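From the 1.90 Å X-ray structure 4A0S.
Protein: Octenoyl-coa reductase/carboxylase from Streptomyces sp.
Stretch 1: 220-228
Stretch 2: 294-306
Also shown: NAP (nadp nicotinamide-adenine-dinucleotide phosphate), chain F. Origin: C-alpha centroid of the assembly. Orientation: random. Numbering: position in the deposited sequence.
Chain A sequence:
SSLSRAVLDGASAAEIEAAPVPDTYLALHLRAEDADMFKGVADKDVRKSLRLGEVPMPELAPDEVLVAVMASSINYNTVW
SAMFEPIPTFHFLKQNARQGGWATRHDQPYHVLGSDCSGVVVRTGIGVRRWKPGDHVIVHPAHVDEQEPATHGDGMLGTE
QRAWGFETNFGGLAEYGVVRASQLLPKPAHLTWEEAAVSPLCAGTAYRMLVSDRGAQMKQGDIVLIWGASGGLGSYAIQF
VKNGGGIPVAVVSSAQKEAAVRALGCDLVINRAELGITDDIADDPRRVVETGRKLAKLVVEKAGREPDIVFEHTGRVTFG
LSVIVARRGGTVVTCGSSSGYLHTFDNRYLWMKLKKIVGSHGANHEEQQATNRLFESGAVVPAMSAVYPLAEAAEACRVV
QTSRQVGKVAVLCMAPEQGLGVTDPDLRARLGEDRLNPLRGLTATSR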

# COMPACT_ATOMS: atom_id res chain seq x y z
N GLN A 220 -9.62 -1.33 -12.39
CA GLN A 220 -10.55 -1.14 -13.49
C GLN A 220 -10.84 0.36 -13.62
O GLN A 220 -10.88 1.09 -12.62
N GLY A 221 -10.99 0.82 -14.86
CA GLY A 221 -11.26 2.22 -15.10
C GLY A 221 -10.01 3.03 -15.38
O GLY A 221 -10.08 4.12 -15.93
N ASP A 222 -8.85 2.49 -15.00
CA ASP A 222 -7.59 3.15 -15.24
C ASP A 222 -7.34 3.20 -16.73
O ASP A 222 -7.60 2.24 -17.43
N ILE A 223 -6.84 4.34 -17.18
CA ILE A 223 -6.41 4.50 -18.56
C ILE A 223 -4.91 4.29 -18.55
O ILE A 223 -4.20 4.89 -17.77
N VAL A 224 -4.44 3.40 -19.41
CA VAL A 224 -3.04 3.04 -19.38
C VAL A 224 -2.47 3.29 -20.75
O VAL A 224 -2.88 2.65 -21.73
N LEU A 225 -1.53 4.21 -20.82
CA LEU A 225 -0.87 4.50 -22.06
C LEU A 225 0.25 3.51 -22.22
O LEU A 225 1.10 3.38 -21.34
N ILE A 226 0.24 2.79 -23.32
CA ILE A 226 1.20 1.73 -23.49
C ILE A 226 2.09 2.10 -24.66
O ILE A 226 1.65 2.10 -25.80
N TRP A 227 3.34 2.40 -24.35
CA TRP A 227 4.35 2.59 -25.38
C TRP A 227 4.75 1.29 -26.04
O TRP A 227 4.58 0.21 -25.45
N GLY A 228 5.31 1.38 -27.25
CA GLY A 228 5.78 0.21 -27.97
C GLY A 228 4.79 -0.93 -27.82
O GLY A 228 5.17 -2.06 -27.51
N LYS A 294 0.36 17.52 -26.40
CA LYS A 294 -0.40 16.95 -27.51
C LYS A 294 -0.81 15.52 -27.19
O LYS A 294 -1.95 15.12 -27.44
N LEU A 295 0.13 14.76 -26.65
CA LEU A 295 -0.09 13.37 -26.32
C LEU A 295 -1.18 13.24 -25.26
O LEU A 295 -2.12 12.46 -25.43
N ALA A 296 -1.06 14.02 -24.20
CA ALA A 296 -2.09 14.09 -23.16
C ALA A 296 -3.44 14.46 -23.76
O ALA A 296 -4.43 13.78 -23.50
N LYS A 297 -3.48 15.53 -24.56
CA LYS A 297 -4.71 15.91 -25.24
C LYS A 297 -5.27 14.73 -26.02
O LYS A 297 -6.46 14.44 -25.91
N LEU A 298 -4.43 14.04 -26.78
CA LEU A 298 -4.88 12.88 -27.54
C LEU A 298 -5.44 11.78 -26.65
O LEU A 298 -6.49 11.20 -26.98
N VAL A 299 -4.76 11.47 -25.55
CA VAL A 299 -5.28 10.43 -24.67
C VAL A 299 -6.64 10.88 -24.11
O VAL A 299 -7.58 10.09 -24.09
N VAL A 300 -6.74 12.14 -23.70
CA VAL A 300 -8.02 12.71 -23.24
C VAL A 300 -9.13 12.50 -24.28
O VAL A 300 -10.23 12.07 -23.94
N GLU A 301 -8.81 12.78 -25.56
CA GLU A 301 -9.75 12.63 -26.68
C GLU A 301 -10.21 11.20 -26.83
O GLU A 301 -11.39 10.94 -27.02
N LYS A 302 -9.25 10.27 -26.78
CA LYS A 302 -9.53 8.87 -27.03
C LYS A 302 -10.12 8.16 -25.84
O LYS A 302 -11.06 7.37 -25.99
N ALA A 303 -9.55 8.42 -24.67
CA ALA A 303 -9.84 7.64 -23.48
C ALA A 303 -10.62 8.43 -22.44
O ALA A 303 -11.10 7.86 -21.47
N GLY A 304 -10.71 9.74 -22.62
CA GLY A 304 -11.50 10.57 -21.72
C GLY A 304 -10.71 11.29 -20.65
O GLY A 304 -11.15 12.31 -20.13
N ARG A 305 -9.52 10.78 -20.32
CA ARG A 305 -8.65 11.42 -19.34
C ARG A 305 -7.20 11.20 -19.70
O ARG A 305 -6.88 10.36 -20.52
N GLU A 306 -6.32 11.95 -19.04
CA GLU A 306 -4.90 11.64 -19.05
C GLU A 306 -4.66 10.22 -18.56
O GLU A 306 -5.42 9.71 -17.73

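Strand 223-226 runs against helix 294-303 at 129° between N-to-C directions, with the axes 10.4 Å apart at closest approach, filled by side chains. Alternation along the strand selects them: Ile223 and Leu225 direct CA-to-CB toward the helix, Val224 away. The helix answers with Leu295, Val299 and Ala303, spaced four residues apart and so aligned on one face.

Ile223 (chi1 m, chi2 t) is the most covered residue, at 119 Å². Its CG2 lies 3.6 Å from Ala303 CB and 3.8 Å from Val299 CG1, while its CD1 reaches 3.5 Å from Arg305 CZ, over one face of the guanidinium. Leu225 (t, p) places CD1 3.8 Å from Val299 CG2 and CD2 4.0 Å from Leu295 CD2. Leu295 has the same t, p pair, and its CD2 also meets Trp227 CZ2 at 3.6 Å; Trp227 leaves its backbone sideways, but chi1 m and chi2 106° bring the ring closer.

Past the helix, Gly304 turns with phi 99°, and Arg305 (m, t, m, chi4 -95°) directs CA-to-CB toward the first stretch. Its NH2 donates to Gly221 O at 2.8 Å and 168°, nearly linear and at the guanidinium edge, leaving the face to Ile223. Water 1 donates to Gly221 O (3.2 Å) and weakly accepts from Arg305 NH1 (3.4 Å). NADP lies beyond, its O2B 3.3 Å from Gly228 CA.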

# COMPACT_ATOMS: atom_id res chain seq x y z
CB GLN A 220 -11.82 -1.92 -13.23
CG GLN A 220 -12.61 -1.44 -12.00
CD GLN A 220 -13.65 -2.44 -11.61
OE1 GLN A 220 -14.81 -2.32 -11.98
NE2 GLN A 220 -13.22 -3.48 -10.90
CB ASP A 222 -6.45 2.39 -14.58
CG ASP A 222 -6.24 2.81 -13.14
OD1 ASP A 222 -6.91 3.78 -12.69
OD2 ASP A 222 -5.40 2.18 -12.48
CB ILE A 223 -6.77 5.89 -19.07
CG1 ILE A 223 -8.29 6.00 -19.17
CG2 ILE A 223 -6.12 6.13 -20.43
CD1 ILE A 223 -8.82 7.39 -19.05
CB VAL A 224 -2.81 1.57 -19.00
CG1 VAL A 224 -1.34 1.26 -18.95
CG2 VAL A 224 -3.47 1.24 -17.64
CB LEU A 225 -0.31 5.91 -22.05
CG LEU A 225 0.33 6.38 -23.35
CD1 LEU A 225 -0.74 6.58 -24.41
CD2 LEU A 225 1.09 7.65 -23.10
CB ILE A 226 0.50 0.39 -23.75
CG1 ILE A 226 -0.46 0.07 -22.60
CG2 ILE A 226 1.55 -0.73 -23.94
CD1 ILE A 226 -1.49 -0.94 -22.91
CB TRP A 227 5.58 3.22 -24.77
CG TRP A 227 5.37 4.61 -24.35
CD1 TRP A 227 5.23 5.07 -23.07
CD2 TRP A 227 5.26 5.75 -25.21
NE1 TRP A 227 5.04 6.42 -23.08
CE2 TRP A 227 5.06 6.87 -24.37
CE3 TRP A 227 5.32 5.93 -26.60
CZ2 TRP A 227 4.92 8.17 -24.88
CZ3 TRP A 227 5.18 7.22 -27.10
CH2 TRP A 227 4.98 8.32 -26.25
CB LYS A 294 0.39 16.96 -28.82
CG LYS A 294 0.64 18.33 -29.43
CD LYS A 294 0.82 18.21 -30.95
CE LYS A 294 2.13 18.84 -31.44
NZ LYS A 294 3.33 17.98 -31.14
CB LEU A 295 1.21 12.72 -25.85
CG LEU A 295 1.13 11.26 -25.44
CD1 LEU A 295 0.56 10.39 -26.54
CD2 LEU A 295 2.50 10.79 -25.04
CB ALA A 296 -1.70 15.08 -22.08
CB LYS A 297 -4.50 17.13 -26.15
CG LYS A 297 -5.27 17.04 -27.47
CD LYS A 297 -5.58 18.39 -28.11
CE LYS A 297 -7.00 18.85 -27.80
NZ LYS A 297 -8.05 17.80 -28.06
CB LEU A 298 -3.75 12.28 -28.37
CG LEU A 298 -3.53 12.71 -29.81
CD1 LEU A 298 -2.46 11.81 -30.40
CD2 LEU A 298 -4.84 12.65 -30.63
CB VAL A 299 -4.29 10.03 -23.55
CG1 VAL A 299 -4.84 8.86 -22.76
CG2 VAL A 299 -2.93 9.64 -24.13
CB VAL A 300 -7.90 14.22 -22.85
CG1 VAL A 300 -9.27 14.82 -22.48
CG2 VAL A 300 -6.93 14.43 -21.68
CB GLU A 301 -9.10 13.01 -28.02
CG GLU A 301 -8.53 14.40 -28.16
CD GLU A 301 -8.14 14.73 -29.60
OE1 GLU A 301 -9.00 14.61 -30.50
OE2 GLU A 301 -6.97 15.12 -29.84
CB LYS A 302 -8.27 8.14 -27.50
CG LYS A 302 -7.76 8.68 -28.79
CD LYS A 302 -6.54 7.94 -29.27
CE LYS A 302 -6.05 8.56 -30.58
NZ LYS A 302 -7.07 8.49 -31.67
CB ALA A 303 -8.55 7.10 -22.88
CB ARG A 305 -8.88 10.82 -17.94
CG ARG A 305 -10.31 10.84 -17.46
CD ARG A 305 -10.42 10.33 -16.02
NE ARG A 305 -9.65 9.12 -15.77
CZ ARG A 305 -10.14 7.89 -15.84
NH1 ARG A 305 -11.40 7.68 -16.17
NH2 ARG A 305 -9.35 6.85 -15.59
CB GLU A 306 -4.12 12.61 -18.18
CG GLU A 306 -4.08 14.02 -18.73
CD GLU A 306 -3.69 15.02 -17.66
OE1 GLU A 306 -4.36 15.07 -16.59
OE2 GLU A 306 -2.70 15.74 -17.86
PA NAP F . 9.78 -5.81 -28.52
O1A NAP F . 8.86 -7.08 -28.64
O2A NAP F . 10.77 -5.59 -29.62
O5B NAP F . 8.82 -4.61 -28.47
C5B NAP F . 9.39 -3.34 -28.23
C4B NAP F . 8.45 -2.31 -28.83
O4B NAP F . 9.02 -1.03 -28.53
C3B NAP F . 8.35 -2.41 -30.37
O3B NAP F . 7.02 -2.82 -30.64
C2B NAP F . 8.46 -0.98 -30.85
O2B NAP F . 7.20 -0.31 -30.88
C1B NAP F . 9.29 -0.31 -29.81
N9A NAP F . 10.72 -0.52 -30.15
C8A NAP F . 11.30 -1.57 -30.76
N7A NAP F . 12.63 -1.38 -30.84
C5A NAP F . 12.86 -0.21 -30.27
C6A NAP F . 14.01 0.51 -30.08
N6A NAP F . 15.18 0.01 -30.48
N1A NAP F . 13.93 1.68 -29.47
C2A NAP F . 12.76 2.16 -29.03
N3A NAP F . 11.63 1.52 -29.22
C4A NAP F . 11.67 0.33 -29.83
O3 NAP F . 10.56 -5.81 -27.13
PN NAP F . 9.85 -6.07 -25.71
O1N NAP F . 10.05 -7.61 -25.52
O2N NAP F . 8.46 -5.50 -25.60
O5D NAP F . 10.92 -5.30 -24.80
C5D NAP F . 10.89 -3.88 -24.90
C4D NAP F . 11.94 -3.40 -23.94
O4D NAP F . 11.56 -3.92 -22.62
C3D NAP F . 13.33 -3.97 -24.22
O3D NAP F . 14.21 -2.86 -23.95
C2D NAP F . 13.49 -5.08 -23.20
O2D NAP F . 14.89 -5.29 -22.86
C1D NAP F . 12.81 -4.40 -22.03
N1N NAP F . 12.26 -5.45 -21.21
C2N NAP F . 12.52 -5.39 -19.86
C3N NAP F . 11.98 -6.39 -19.10
C7N NAP F . 12.28 -6.33 -17.65
O7N NAP F . 12.87 -5.37 -17.14
N7N NAP F . 11.88 -7.40 -17.02
C4N NAP F . 11.21 -7.42 -19.65
C5N NAP F . 10.93 -7.49 -21.00
C6N NAP F . 11.46 -6.48 -21.79
P2B NAP F . 7.16 1.04 -31.75
O1X NAP F . 5.54 1.12 -31.87
O2X NAP F . 7.72 2.29 -30.91
O3X NAP F . 7.92 0.63 -32.99
O HOH W 1 -13.04 4.90 -15.10